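Local coordinates for protein metallo-carboxypeptidase (Pseudomonas aeruginosa, PDB 4A39) that is a zinc-dependent carboxypeptidase of the M14 family, related to the cytosolic carboxypeptidases, and probably removes residues from the C-termini of peptide or protein substrates, at residues Asn357-Thr362 with Gly366-Arg371. Residues are numbered along the deposited sequence; the frame is centred on the assembly and turned at random.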
loop_
_atom_site.group_PDB
_atom_site.type_symbol
_atom_site.label_atom_id
_atom_site.label_comp_id
_atom_site.label_asym_id
_atom_site.label_seq_id
_atom_site.Cartn_x
_atom_site.Cartn_y
_atom_site.Cartn_z
ATOM N N ASN A 357 1.865 -0.341 -19.245
ATOM C CA ASN A 357 1.950 1.073 -19.627
ATOM C C ASN A 357 3.257 1.616 -19.055
ATOM O O ASN A 357 3.263 2.284 -18.016
ATOM C CB ASN A 357 0.789 1.880 -19.040
ATOM C CG ASN A 357 -0.564 1.298 -19.384
ATOM O OD1 ASN A 357 -0.765 0.766 -20.475
ATOM N ND2 ASN A 357 -1.510 1.410 -18.454
ATOM N N PRO A 358 4.383 1.341 -19.729
ATOM C CA PRO A 358 5.703 1.794 -19.280
ATOM C C PRO A 358 5.881 3.303 -19.132
ATOM O O PRO A 358 5.548 4.075 -20.033
ATOM C CB PRO A 358 6.650 1.216 -20.337
ATOM C CG PRO A 358 5.904 0.028 -20.869
ATOM C CD PRO A 358 4.496 0.542 -20.960
ATOM N N GLU A 359 6.406 3.704 -17.978
ATOM C CA GLU A 359 6.704 5.099 -17.662
ATOM C C GLU A 359 7.962 5.014 -16.786
ATOM O O GLU A 359 7.944 5.364 -15.607
ATOM C CB GLU A 359 5.524 5.745 -16.915
ATOM C CG GLU A 359 4.302 5.950 -17.820
ATOM C CD GLU A 359 3.081 6.525 -17.115
ATOM O OE1 GLU A 359 3.228 7.229 -16.088
ATOM O OE2 GLU A 359 1.958 6.286 -17.611
ATOM N N PRO A 360 9.075 4.535 -17.374
ATOM C CA PRO A 360 10.390 4.343 -16.746
ATOM C C PRO A 360 10.949 5.478 -15.896
ATOM O O PRO A 360 11.662 5.229 -14.922
ATOM C CB PRO A 360 11.303 4.036 -17.934
ATOM C CG PRO A 360 10.384 3.429 -18.931
ATOM C CD PRO A 360 9.168 4.302 -18.826
ATOM N N GLY A 361 10.643 6.716 -16.270
ATOM C CA GLY A 361 11.153 7.851 -15.522
ATOM C C GLY A 361 10.732 7.849 -14.065
ATOM O O GLY A 361 11.477 8.299 -13.195
ATOM N N THR A 362 9.538 7.335 -13.796
ATOM C CA THR A 362 9.026 7.296 -12.430
ATOM C C THR A 362 8.647 5.897 -11.977
ATOM O O THR A 362 8.509 5.656 -10.774
ATOM C CB THR A 362 7.748 8.136 -12.284
ATOM O OG1 THR A 362 6.728 7.584 -13.130
ATOM C CG2 THR A 362 7.999 9.578 -12.673
ATOM N N GLY A 366 3.305 7.491 -6.648
ATOM C CA GLY A 366 2.226 7.886 -5.768
ATOM C C GLY A 366 1.070 8.407 -6.604
ATOM O O GLY A 366 -0.089 8.112 -6.320
ATOM N N ALA A 367 1.381 9.172 -7.648
ATOM C CA ALA A 367 0.343 9.736 -8.510
ATOM C C ALA A 367 -0.475 8.667 -9.230
ATOM O O ALA A 367 -1.702 8.778 -9.327
ATOM C CB ALA A 367 0.966 10.690 -9.524
ATOM N N ARG A 368 0.194 7.636 -9.739
ATOM C CA ARG A 368 -0.518 6.569 -10.433
ATOM C C ARG A 368 -1.330 5.742 -9.433
ATOM O O ARG A 368 -2.381 5.206 -9.776
ATOM C CB ARG A 368 0.468 5.698 -11.219
ATOM C CG ARG A 368 1.096 6.454 -12.390
ATOM C CD ARG A 368 2.251 5.699 -13.028
ATOM N NE ARG A 368 1.816 4.651 -13.946
ATOM C CZ ARG A 368 2.653 3.833 -14.573
ATOM N NH1 ARG A 368 3.960 3.947 -14.370
ATOM N NH2 ARG A 368 2.190 2.911 -15.413
ATOM N N SER A 369 -0.851 5.659 -8.195
ATOM C CA SER A 369 -1.560 4.931 -7.145
ATOM C C SER A 369 -2.855 5.684 -6.835
ATOM O O SER A 369 -3.918 5.083 -6.687
ATOM C CB SER A 369 -0.693 4.838 -5.887
ATOM O OG SER A 369 0.499 4.110 -6.148
ATOM N N LYS A 370 -2.750 7.007 -6.743
ATOM C CA LYS A 370 -3.906 7.861 -6.484
ATOM C C LYS A 370 -4.941 7.680 -7.588
ATOM O O LYS A 370 -6.137 7.594 -7.323
ATOM C CB LYS A 370 -3.478 9.334 -6.425
ATOM C CG LYS A 370 -2.667 9.694 -5.184
ATOM C CD LYS A 370 -2.245 11.158 -5.162
ATOM C CE LYS A 370 -3.439 12.090 -5.076
ATOM N NZ LYS A 370 -2.977 13.495 -4.883
ATOM N N ARG A 371 -4.473 7.612 -8.831
ATOM C CA ARG A 371 -5.368 7.457 -9.975
ATOM C C ARG A 371 -6.091 6.116 -9.932
ATOM O O ARG A 371 -7.283 6.032 -10.241
ATOM C CB ARG A 371 -4.582 7.583 -11.289
ATOM C CG ARG A 371 -5.435 7.993 -12.484
ATOM C CD ARG A 371 -5.352 7.003 -13.639
ATOM N NE ARG A 371 -3.985 6.752 -14.100
ATOM C CZ ARG A 371 -3.181 7.667 -14.634
ATOM N NH1 ARG A 371 -3.594 8.919 -14.784
ATOM N NH2 ARG A 371 -1.956 7.326 -15.020
HETATM O O HOH W 1 0.690 8.488 -15.645
#
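Glu359 lays its carboxylate flat over one face of the Arg368 guanidinium: the two planes are 15° apart, and Glu359 CD sits 3.7 Å above the centre of the group. The two side chains arrive from opposite directions, Glu359 extended beyond CG and Arg368 bent at chi3 (80°), which turns the guanidinium beneath the acid. Closer to the Glu359 backbone, the CB methylene lies against the NH1 end of the guanidinium, Glu359 CB to Arg368 NH1 3.5 Å.

Electrostatically this is a long salt bridge, Glu359 OE1 to Arg368 NE being 3.6 Å. Because the oxygen stands well out of the guanidinium plane, no N-H points at it, and the polar part of the pairing probably rests on charge attraction. Glu312, at NH2, is the arginine's stronger polar partner, and Asp353 forms a further salt bridge at NH1.

One direct hydrogen bond joins the segments, from Arg368 NH2 to the backbone Asn357 O at 2.9 Å; its N-H...O angle of 126° marks it as weak. Asn357 ND2 also bonds to Glu312. A water donates to Glu359 OE1 (2.9 Å) and accepts in plane from Arg371 NH2 (3.0 Å), linking the acid to the next helical turn.

Away from the zinc and inhibitor site, this local packing of the zinc carboxypeptidase domain joins the loop following strand 343-350, a strand of its mixed sheet, to the first turns of helix 366-383, while Ser369 and Lys370 touch helix 185-196.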